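Local atomic coordinates of glutamyl-tRNA synthetase (Methanothermobacter thermautotrophicus, PDB entry 3AII), a protein that probably catalyses the ATP-dependent attachment of glutamate to tRNA, activating the amino acid as Glu-AMP before transferring it to the acceptor end. Residues A407-L418 and L442-L453; G454-N465 and Y468-G479. All coordinates share one frame; numbering follows the deposited sequence.

Contact 1: residues A407-L418 and L442-L453; sequences AADPVKLEVVGL and LRGEVYLPGDDL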
loop_
_atom_site.group_PDB
_atom_site.type_symbol
_atom_site.label_atom_id
_atom_site.label_comp_id
_atom_site.label_asym_id
_atom_site.label_seq_id
_atom_site.Cartn_x
_atom_site.Cartn_y
_atom_site.Cartn_z
ATOM N N ALA A 407 2.620 -10.651 28.499
ATOM C CA ALA A 407 2.577 -9.595 29.505
ATOM C C ALA A 407 3.635 -8.546 29.171
ATOM O O ALA A 407 4.829 -8.777 29.386
ATOM C CB ALA A 407 2.822 -10.181 30.894
ATOM N N ALA A 408 3.185 -7.411 28.637
ATOM C CA ALA A 408 4.058 -6.276 28.334
ATOM C C ALA A 408 4.550 -5.633 29.632
ATOM O O ALA A 408 3.792 -5.539 30.589
ATOM C CB ALA A 408 3.299 -5.262 27.530
ATOM N N ASP A 409 5.801 -5.168 29.640
ATOM C CA ASP A 409 6.383 -4.494 30.813
ATOM C C ASP A 409 6.012 -5.222 32.099
ATOM O O ASP A 409 5.409 -4.649 33.013
ATOM C CB ASP A 409 5.946 -3.032 30.866
ATOM C CG ASP A 409 6.522 -2.211 29.720
ATOM O OD1 ASP A 409 7.621 -2.548 29.223
ATOM O OD2 ASP A 409 5.871 -1.234 29.313
ATOM N N PRO A 410 6.379 -6.500 32.173
ATOM C CA PRO A 410 5.848 -7.358 33.225
ATOM C C PRO A 410 6.432 -7.038 34.596
ATOM O O PRO A 410 7.565 -6.572 34.716
ATOM C CB PRO A 410 6.278 -8.751 32.776
ATOM C CG PRO A 410 7.529 -8.508 31.978
ATOM C CD PRO A 410 7.270 -7.229 31.255
ATOM N N VAL A 411 5.615 -7.259 35.613
ATOM C CA VAL A 411 6.108 -7.231 36.980
ATOM C C VAL A 411 6.029 -8.648 37.547
ATOM O O VAL A 411 5.032 -9.348 37.389
ATOM C CB VAL A 411 5.356 -6.218 37.853
ATOM C CG1 VAL A 411 3.864 -6.455 37.790
ATOM C CG2 VAL A 411 5.863 -6.282 39.299
ATOM N N LYS A 412 7.118 -9.089 38.169
ATOM C CA LYS A 412 7.171 -10.447 38.687
ATOM C C LYS A 412 6.680 -10.423 40.123
ATOM O O LYS A 412 7.236 -9.711 40.956
ATOM C CB LYS A 412 8.586 -11.015 38.616
ATOM C CG LYS A 412 8.675 -12.476 38.978
ATOM C CD LYS A 412 10.100 -13.003 38.836
ATOM C CE LYS A 412 10.155 -14.503 39.065
ATOM N NZ LYS A 412 11.555 -15.015 39.108
ATOM N N LEU A 413 5.632 -11.194 40.400
ATOM C CA LEU A 413 4.978 -11.160 41.698
ATOM C C LEU A 413 4.706 -12.561 42.232
ATOM O O LEU A 413 4.241 -13.444 41.505
ATOM C CB LEU A 413 3.659 -10.396 41.608
ATOM C CG LEU A 413 3.752 -8.912 41.251
ATOM C CD1 LEU A 413 2.400 -8.339 40.816
ATOM C CD2 LEU A 413 4.297 -8.162 42.461
ATOM N N GLU A 414 4.992 -12.762 43.514
ATOM C CA GLU A 414 4.643 -14.007 44.179
ATOM C C GLU A 414 3.173 -13.971 44.549
ATOM O O GLU A 414 2.690 -12.957 45.056
ATOM C CB GLU A 414 5.467 -14.162 45.460
ATOM C CG GLU A 414 5.082 -15.360 46.273
ATOM C CD GLU A 414 6.007 -15.569 47.449
ATOM O OE1 GLU A 414 6.694 -14.600 47.835
ATOM O OE2 GLU A 414 6.043 -16.700 47.983
ATOM N N VAL A 415 2.448 -15.061 44.298
ATOM C CA VAL A 415 1.073 -15.139 44.786
ATOM C C VAL A 415 1.146 -15.595 46.240
ATOM O O VAL A 415 1.202 -16.786 46.526
ATOM C CB VAL A 415 0.201 -16.098 43.940
ATOM C CG1 VAL A 415 -1.228 -16.144 44.476
ATOM C CG2 VAL A 415 0.219 -15.652 42.472
ATOM N N VAL A 416 1.197 -14.631 47.155
ATOM C CA VAL A 416 1.383 -14.936 48.574
ATOM C C VAL A 416 0.159 -15.638 49.145
ATOM O O VAL A 416 -0.965 -15.173 48.992
ATOM C CB VAL A 416 1.653 -13.653 49.376
ATOM C CG1 VAL A 416 1.733 -13.949 50.873
ATOM C CG2 VAL A 416 2.935 -12.978 48.879
ATOM N N GLY A 417 0.371 -16.787 49.774
ATOM C CA GLY A 417 -0.734 -17.523 50.361
ATOM C C GLY A 417 -1.436 -18.499 49.429
ATOM O O GLY A 417 -2.470 -19.065 49.795
ATOM N N LEU A 418 -0.894 -18.699 48.226
ATOM C CA LEU A 418 -1.445 -19.713 47.328
ATOM C C LEU A 418 -1.433 -21.056 48.060
ATOM O O LEU A 418 -0.379 -21.507 48.523
ATOM C CB LEU A 418 -0.611 -19.804 46.050
ATOM C CG LEU A 418 -1.091 -20.793 44.990
ATOM C CD1 LEU A 418 -2.445 -20.364 44.426
ATOM C CD2 LEU A 418 -0.052 -20.914 43.873
ATOM N N LEU A 442 0.330 -22.718 37.514
ATOM C CA LEU A 442 0.541 -21.684 38.516
ATOM C C LEU A 442 1.107 -22.343 39.777
ATOM O O LEU A 442 0.445 -23.181 40.395
ATOM C CB LEU A 442 -0.792 -20.995 38.821
ATOM C CG LEU A 442 -0.761 -20.083 40.046
ATOM C CD1 LEU A 442 0.155 -18.907 39.776
ATOM C CD2 LEU A 442 -2.169 -19.621 40.419
ATOM N N ARG A 443 2.337 -21.989 40.144
ATOM C CA ARG A 443 3.030 -22.680 41.243
ATOM C C ARG A 443 3.386 -21.740 42.380
ATOM O O ARG A 443 3.358 -22.131 43.553
ATOM C CB ARG A 443 4.315 -23.358 40.753
ATOM C CG ARG A 443 4.109 -24.636 39.969
ATOM C CD ARG A 443 5.444 -25.225 39.533
ATOM N NE ARG A 443 6.262 -25.648 40.669
ATOM C CZ ARG A 443 7.494 -26.137 40.561
ATOM N NH1 ARG A 443 8.057 -26.264 39.367
ATOM N NH2 ARG A 443 8.164 -26.500 41.650
ATOM N N GLY A 444 3.766 -20.513 42.036
ATOM C CA GLY A 444 4.078 -19.514 43.045
ATOM C C GLY A 444 4.190 -18.104 42.495
ATOM O O GLY A 444 3.462 -17.212 42.916
ATOM N N GLU A 445 5.100 -17.899 41.547
ATOM C CA GLU A 445 5.325 -16.566 40.994
ATOM C C GLU A 445 4.701 -16.427 39.611
ATOM O O GLU A 445 4.644 -17.391 38.844
ATOM C CB GLU A 445 6.822 -16.264 40.893
ATOM C CG GLU A 445 7.492 -15.982 42.238
ATOM C CD GLU A 445 8.981 -15.752 42.090
ATOM O OE1 GLU A 445 9.636 -16.551 41.387
ATOM O OE2 GLU A 445 9.494 -14.777 42.677
ATOM N N VAL A 446 4.241 -15.223 39.300
ATOM C CA VAL A 446 3.715 -14.929 37.967
ATOM C C VAL A 446 4.253 -13.606 37.469
ATOM O O VAL A 446 4.707 -12.764 38.252
ATOM C CB VAL A 446 2.172 -14.840 37.949
ATOM C CG1 VAL A 446 1.551 -16.133 38.398
ATOM C CG2 VAL A 446 1.668 -13.660 38.828
ATOM N N TYR A 447 4.202 -13.421 36.154
ATOM C CA TYR A 447 4.408 -12.105 35.576
ATOM C C TYR A 447 3.058 -11.497 35.228
ATOM O O TYR A 447 2.230 -12.144 34.574
ATOM C CB TYR A 447 5.255 -12.210 34.306
ATOM C CG TYR A 447 6.706 -12.567 34.546
ATOM C CD1 TYR A 447 7.165 -13.857 34.320
ATOM C CD2 TYR A 447 7.624 -11.599 34.950
ATOM C CE1 TYR A 447 8.496 -14.189 34.516
ATOM C CE2 TYR A 447 8.960 -11.921 35.152
ATOM C CZ TYR A 447 9.388 -13.215 34.923
ATOM O OH TYR A 447 10.714 -13.547 35.106
ATOM N N LEU A 448 2.815 -10.268 35.680
ATOM C CA LEU A 448 1.621 -9.530 35.271
ATOM C C LEU A 448 2.013 -8.332 34.426
ATOM O O LEU A 448 3.066 -7.732 34.647
ATOM C CB LEU A 448 0.840 -9.010 36.479
ATOM C CG LEU A 448 0.313 -10.010 37.493
ATOM C CD1 LEU A 448 -0.537 -9.287 38.551
ATOM C CD2 LEU A 448 -0.503 -11.064 36.802
ATOM N N PRO A 449 1.164 -7.967 33.462
ATOM C CA PRO A 449 1.447 -6.765 32.669
ATOM C C PRO A 449 1.466 -5.549 33.574
ATOM O O PRO A 449 0.512 -5.327 34.316
ATOM C CB PRO A 449 0.269 -6.691 31.689
ATOM C CG PRO A 449 -0.809 -7.543 32.297
ATOM C CD PRO A 449 -0.113 -8.606 33.095
ATOM N N GLY A 450 2.548 -4.785 33.534
ATOM C CA GLY A 450 2.742 -3.727 34.512
ATOM C C GLY A 450 2.020 -2.419 34.246
ATOM O O GLY A 450 1.853 -1.612 35.157
ATOM N N ASP A 451 1.591 -2.205 33.007
ATOM C CA ASP A 451 1.009 -0.921 32.611
ATOM C C ASP A 451 -0.389 -0.677 33.178
ATOM O O ASP A 451 -1.316 -1.450 32.937
ATOM C CB ASP A 451 0.997 -0.779 31.086
ATOM C CG ASP A 451 2.395 -0.698 30.498
ATOM O OD1 ASP A 451 3.330 -0.321 31.241
ATOM O OD2 ASP A 451 2.560 -1.009 29.297
ATOM N N ASP A 452 -0.530 0.418 33.919
ATOM C CA ASP A 452 -1.804 0.778 34.527
ATOM C C ASP A 452 -2.258 -0.308 35.489
ATOM O O ASP A 452 -3.450 -0.559 35.638
ATOM C CB ASP A 452 -2.872 1.008 33.456
ATOM C CG ASP A 452 -2.556 2.194 32.565
ATOM O OD1 ASP A 452 -1.663 2.988 32.929
ATOM O OD2 ASP A 452 -3.203 2.332 31.504
ATOM N N LEU A 453 -1.291 -0.960 36.125
ATOM C CA LEU A 453 -1.587 -1.979 37.122
ATOM C C LEU A 453 -1.705 -1.309 38.487
ATOM O O LEU A 453 -0.700 -1.020 39.139
ATOM C CB LEU A 453 -0.481 -3.032 37.155
ATOM C CG LEU A 453 -0.664 -4.157 38.174
ATOM C CD1 LEU A 453 -1.920 -4.953 37.867
ATOM C CD2 LEU A 453 0.552 -5.064 38.205
#

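Contact 2: residues G454-N465 and Y468-G479; sequences GEGPLRLIDAVN and YSGGELRYHSEG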
loop_
_atom_site.group_PDB
_atom_site.type_symbol
_atom_site.label_atom_id
_atom_site.label_comp_id
_atom_site.label_asym_id
_atom_site.label_seq_id
_atom_site.Cartn_x
_atom_site.Cartn_y
_atom_site.Cartn_z
ATOM N N GLY A 454 -2.935 -1.056 38.915
ATOM C CA GLY A 454 -3.153 -0.414 40.197
ATOM C C GLY A 454 -3.563 -1.411 41.261
ATOM O O GLY A 454 -3.695 -2.600 40.992
ATOM N N GLU A 455 -3.778 -0.921 42.474
ATOM C CA GLU A 455 -4.142 -1.792 43.586
ATOM C C GLU A 455 -5.594 -2.249 43.473
ATOM O O GLU A 455 -6.427 -1.570 42.863
ATOM C CB GLU A 455 -3.910 -1.070 44.912
ATOM C CG GLU A 455 -2.452 -0.700 45.158
ATOM C CD GLU A 455 -2.251 0.026 46.474
ATOM O OE1 GLU A 455 -2.867 1.097 46.661
ATOM O OE2 GLU A 455 -1.478 -0.471 47.320
ATOM N N GLY A 456 -5.886 -3.414 44.040
ATOM C CA GLY A 456 -7.246 -3.912 44.073
ATOM C C GLY A 456 -7.346 -5.367 43.683
ATOM O O GLY A 456 -6.328 -6.029 43.471
ATOM N N PRO A 457 -8.579 -5.876 43.585
ATOM C CA PRO A 457 -8.799 -7.294 43.297
ATOM C C PRO A 457 -8.629 -7.601 41.812
ATOM O O PRO A 457 -9.059 -6.823 40.957
ATOM C CB PRO A 457 -10.254 -7.511 43.714
ATOM C CG PRO A 457 -10.894 -6.168 43.476
ATOM C CD PRO A 457 -9.840 -5.162 43.857
ATOM N N LEU A 458 -7.988 -8.733 41.531
ATOM C CA LEU A 458 -7.748 -9.181 40.167
ATOM C C LEU A 458 -8.112 -10.644 40.067
ATOM O O LEU A 458 -7.965 -11.397 41.020
ATOM C CB LEU A 458 -6.265 -9.049 39.802
ATOM C CG LEU A 458 -5.634 -7.661 39.894
ATOM C CD1 LEU A 458 -4.099 -7.746 39.847
ATOM C CD2 LEU A 458 -6.168 -6.765 38.788
ATOM N N ARG A 459 -8.565 -11.048 38.890
ATOM C CA ARG A 459 -8.702 -12.461 38.599
ATOM C C ARG A 459 -7.709 -12.792 37.504
ATOM O O ARG A 459 -7.817 -12.278 36.375
ATOM C CB ARG A 459 -10.113 -12.797 38.128
ATOM C CG ARG A 459 -10.219 -14.258 37.705
ATOM C CD ARG A 459 -11.645 -14.724 37.599
ATOM N NE ARG A 459 -11.692 -16.090 37.075
ATOM C CZ ARG A 459 -11.504 -17.189 37.804
ATOM N NH1 ARG A 459 -11.247 -17.115 39.112
ATOM N NH2 ARG A 459 -11.571 -18.378 37.212
ATOM N N LEU A 460 -6.732 -13.625 37.837
ATOM C CA LEU A 460 -5.806 -14.109 36.825
ATOM C C LEU A 460 -6.633 -15.065 35.976
ATOM O O LEU A 460 -7.165 -16.050 36.496
ATOM C CB LEU A 460 -4.623 -14.844 37.454
ATOM C CG LEU A 460 -3.776 -14.279 38.600
ATOM C CD1 LEU A 460 -2.340 -14.805 38.491
ATOM C CD2 LEU A 460 -3.780 -12.766 38.662
ATOM N N ILE A 461 -6.744 -14.772 34.681
ATOM C CA ILE A 461 -7.716 -15.455 33.819
ATOM C C ILE A 461 -7.665 -16.976 33.951
ATOM O O ILE A 461 -6.602 -17.574 33.843
ATOM C CB ILE A 461 -7.558 -15.032 32.356
ATOM C CG1 ILE A 461 -7.980 -13.564 32.194
ATOM C CG2 ILE A 461 -8.365 -15.968 31.418
ATOM C CD1 ILE A 461 -7.604 -12.967 30.852
ATOM N N ASP A 462 -8.827 -17.583 34.210
ATOM C CA ASP A 462 -8.951 -19.035 34.359
ATOM C C ASP A 462 -8.202 -19.657 35.546
ATOM O O ASP A 462 -8.152 -20.884 35.673
ATOM C CB ASP A 462 -8.552 -19.741 33.052
ATOM C CG ASP A 462 -9.603 -19.582 31.966
ATOM O OD1 ASP A 462 -10.753 -19.231 32.301
ATOM O OD2 ASP A 462 -9.289 -19.810 30.779
ATOM N N ALA A 463 -7.663 -18.830 36.446
ATOM C CA ALA A 463 -6.762 -19.339 37.471
ATOM C C ALA A 463 -7.232 -19.078 38.904
ATOM O O ALA A 463 -7.868 -19.936 39.515
ATOM C CB ALA A 463 -5.350 -18.778 37.246
ATOM N N VAL A 464 -6.917 -17.902 39.438
ATOM C CA VAL A 464 -7.219 -17.608 40.844
ATOM C C VAL A 464 -7.558 -16.143 40.998
ATOM O O VAL A 464 -7.272 -15.340 40.119
ATOM C CB VAL A 464 -6.024 -17.909 41.780
ATOM C CG1 VAL A 464 -5.745 -19.407 41.842
ATOM C CG2 VAL A 464 -4.786 -17.125 41.336
ATOM N N ASN A 465 -8.149 -15.785 42.132
ATOM C CA ASN A 465 -8.446 -14.387 42.425
ATOM C C ASN A 465 -7.461 -13.899 43.479
ATOM O O ASN A 465 -7.177 -14.610 44.435
ATOM C CB ASN A 465 -9.877 -14.256 42.955
ATOM C CG ASN A 465 -10.882 -14.982 42.081
ATOM O OD1 ASN A 465 -10.830 -14.884 40.859
ATOM N ND2 ASN A 465 -11.794 -15.728 42.706
ATOM N N TYR A 468 -4.043 -7.123 44.925
ATOM C CA TYR A 468 -2.760 -6.461 44.778
ATOM C C TYR A 468 -2.795 -5.185 45.614
ATOM O O TYR A 468 -3.576 -4.278 45.336
ATOM C CB TYR A 468 -2.508 -6.138 43.295
ATOM C CG TYR A 468 -1.135 -5.579 42.984
ATOM C CD1 TYR A 468 0.011 -6.176 43.485
ATOM C CD2 TYR A 468 -0.988 -4.447 42.178
ATOM C CE1 TYR A 468 1.269 -5.670 43.199
ATOM C CE2 TYR A 468 0.264 -3.933 41.895
ATOM C CZ TYR A 468 1.386 -4.550 42.401
ATOM O OH TYR A 468 2.643 -4.056 42.123
ATOM N N SER A 469 -1.966 -5.117 46.647
ATOM C CA SER A 469 -1.877 -3.879 47.413
ATOM C C SER A 469 -0.563 -3.800 48.161
ATOM O O SER A 469 -0.002 -4.822 48.549
ATOM C CB SER A 469 -3.069 -3.712 48.361
ATOM O OG SER A 469 -3.051 -4.674 49.394
ATOM N N GLY A 470 -0.060 -2.578 48.316
ATOM C CA GLY A 470 1.224 -2.361 48.951
ATOM C C GLY A 470 2.346 -3.045 48.201
ATOM O O GLY A 470 3.388 -3.346 48.778
ATOM N N GLY A 471 2.132 -3.296 46.910
ATOM C CA GLY A 471 3.140 -3.922 46.077
ATOM C C GLY A 471 3.214 -5.422 46.280
ATOM O O GLY A 471 4.151 -6.078 45.830
ATOM N N GLU A 472 2.220 -5.974 46.966
ATOM C CA GLU A 472 2.210 -7.402 47.232
ATOM C C GLU A 472 0.974 -8.058 46.643
ATOM O O GLU A 472 -0.118 -7.515 46.701
ATOM C CB GLU A 472 2.250 -7.654 48.737
ATOM C CG GLU A 472 2.112 -9.110 49.100
ATOM C CD GLU A 472 2.249 -9.341 50.593
ATOM O OE1 GLU A 472 1.344 -8.917 51.349
ATOM O OE2 GLU A 472 3.254 -9.946 50.998
ATOM N N LEU A 473 1.150 -9.232 46.064
ATOM C CA LEU A 473 0.024 -9.931 45.473
ATOM C C LEU A 473 -0.413 -11.050 46.412
ATOM O O LEU A 473 0.367 -11.963 46.666
ATOM C CB LEU A 473 0.443 -10.477 44.102
ATOM C CG LEU A 473 -0.662 -10.872 43.129
ATOM C CD1 LEU A 473 -1.451 -9.651 42.687
ATOM C CD2 LEU A 473 -0.077 -11.601 41.927
ATOM N N ARG A 474 -1.636 -10.978 46.949
ATOM C CA ARG A 474 -2.095 -11.972 47.919
ATOM C C ARG A 474 -3.276 -12.808 47.432
ATOM O O ARG A 474 -4.252 -12.277 46.918
ATOM C CB ARG A 474 -2.461 -11.315 49.254
ATOM C CG ARG A 474 -3.203 -12.253 50.185
ATOM C CD ARG A 474 -3.331 -11.688 51.593
ATOM N NE ARG A 474 -2.040 -11.541 52.256
ATOM C CZ ARG A 474 -1.341 -12.551 52.765
ATOM N NH1 ARG A 474 -0.176 -12.323 53.359
ATOM N NH2 ARG A 474 -1.801 -13.793 52.664
ATOM N N TYR A 475 -3.175 -14.123 47.621
ATOM C CA TYR A 475 -4.228 -15.066 47.251
ATOM C C TYR A 475 -5.523 -14.757 47.985
ATOM O O TYR A 475 -5.503 -14.479 49.195
ATOM C CB TYR A 475 -3.797 -16.490 47.603
ATOM C CG TYR A 475 -4.837 -17.523 47.263
ATOM C CD1 TYR A 475 -4.952 -18.003 45.965
ATOM C CD2 TYR A 475 -5.711 -18.017 48.228
ATOM C CE1 TYR A 475 -5.902 -18.944 45.631
ATOM C CE2 TYR A 475 -6.668 -18.957 47.899
ATOM C CZ TYR A 475 -6.755 -19.422 46.602
ATOM O OH TYR A 475 -7.701 -20.366 46.273
ATOM N N HIS A 476 -6.644 -14.805 47.266
ATOM C CA HIS A 476 -7.959 -14.666 47.889
ATOM C C HIS A 476 -8.813 -15.929 47.765
ATOM O O HIS A 476 -9.326 -16.440 48.765
ATOM C CB HIS A 476 -8.721 -13.454 47.335
ATOM C CG HIS A 476 -10.087 -13.290 47.920
ATOM N ND1 HIS A 476 -11.206 -13.866 47.362
ATOM C CD2 HIS A 476 -10.515 -12.630 49.027
ATOM C CE1 HIS A 476 -12.268 -13.560 48.088
ATOM N NE2 HIS A 476 -11.877 -12.811 49.103
ATOM N N SER A 477 -8.965 -16.436 46.542
ATOM C CA SER A 477 -9.882 -17.546 46.302
ATOM C C SER A 477 -9.655 -18.027 44.878
ATOM O O SER A 477 -8.748 -17.547 44.213
ATOM C CB SER A 477 -11.327 -17.064 46.430
ATOM O OG SER A 477 -11.535 -15.906 45.623
ATOM N N GLU A 478 -10.489 -18.946 44.408
ATOM C CA GLU A 478 -10.265 -19.556 43.097
ATOM C C GLU A 478 -11.465 -19.457 42.155
ATOM O O GLU A 478 -11.294 -19.372 40.940
ATOM C CB GLU A 478 -9.832 -21.023 43.248
ATOM C CG GLU A 478 -9.529 -21.715 41.915
ATOM C CD GLU A 478 -8.874 -23.088 42.069
ATOM O OE1 GLU A 478 -8.337 -23.391 43.155
ATOM O OE2 GLU A 478 -8.888 -23.869 41.094
ATOM N N GLY A 479 -12.675 -19.459 42.707
ATOM C CA GLY A 479 -13.879 -19.545 41.889
ATOM C C GLY A 479 -14.373 -18.280 41.204
ATOM O O GLY A 479 -14.004 -17.169 41.569
HETATM O O HOH W 1 -11.012 -20.879 38.648
HETATM O O HOH W 2 -8.544 -22.471 38.694
#

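Contact 1: residues A407-L418 and L442-L453
One face of the Y447 ring carries the aliphatic part of K412, whose CG stands 3.9 Å from Y447 CE2, while P410 CB approaches obliquely at Y447 CD2. The two segments form an antiparallel strand pair, 410-416 against 445-449, within a closed, barrel-like six-stranded sheet, consistent with the beta-barrel anticodon-binding domains of this family. With K412 CG anti to its own nitrogen (chi1 -173°) and the chain extended beyond, the lysine runs past Y447 to E445, where K412 NZ makes a long salt bridge of 3.4 Å to E445 OE1. Replacing E445 by an alanine would probably leave the K412 ammonium without this charge partner and its chain freer to swing off the tyrosine. On the face with V411, L413, V446 and L448, the side chains that meet are apolar: L413 CD1 meets L448 CD1 at 3.8 Å, the two side chains crossing at about a right angle. Backbone bonds alternate regularly along the pair, and V415 N to G444 O adds one more. At the other end the D409 and D451 carboxylates, planes 73° apart, bring like charges together, which could raise the proton affinity of one; D409 OD2 lies 3.3 Å from D451 OD1.

Contact 2: residues G454-N465 and Y468-G479
N465 faces S477 across a hydrogen-bonded antiparallel pair, and its side chain reaches over to grip the end of strand 472-477. N465 CB lies 3.5 Å from S477 OG; CG, placed anti to the carbonyl carbon (chi1 -49°), turns the amide toward S477 and G479. At the tip ND2 spends its two N-H groups in the amide plane, one on S477 OG and one on G479 O, each at 2.9 Å from N465 ND2. OD1 accepts from R459 NH1, which holds the amide from its other end and leaves little freedom to flip. The same R459 NH1 also donates to E478 O, 2.9 Å away and near the guanidinium plane, although it meets that carbonyl from above the carbonyl plane. A water accepts from R459 NH2 and lies 2.8 Å from E478 O. S477 OG is also hydrogen-bonded to H476 ND1 (2.7 Å).

The backbone here carries a classic beta bulge: H476 and S477 both face N465, whose O receives H476 N and, weakly, S477 N. Nearby, V464 CG1 touches the edge of the Y475 ring, 3.8 Å from Y475 CE1. At the far end G456 and Y468 exchange two backbone bonds, and E455 OE2 takes G470 N nearly straight, 2.7 Å away, at the type I' turn joining strands 464-469 and 472-477. G454 O lies at the Y468 ring edge.

The hairpins 456-460/464-469 and 464-469/472-477 share their middle strand. Strand 489-495 pairs with 456-460 on its other side, W493 packs on L460 and A463, and helix 480-486, for which G479 is the N-cap, lays A483 against R459 and N465.

How the contacts relate
Strands of both contacts belong to one six-stranded mixed sheet of the anticodon-binding region, and the contact centres are about 9 Å apart. Strand 410-416 of contact 1 lies beside strand 472-477 of contact 2, with probable backbone hydrogen bonds from V416 N to L473 O and from Y475 N to V416 O, both 2.8 Å. L413 also touches L473 on this neighbouring strand and Y468, consistent with one apolar face running through both contacts. Along the chain the contacts follow in series, 442-453 leading directly into 454-465. Their centres lie about 40 and 45 Å from the centre of the chain, and neither includes residues of the HIGH motif or the zinc site.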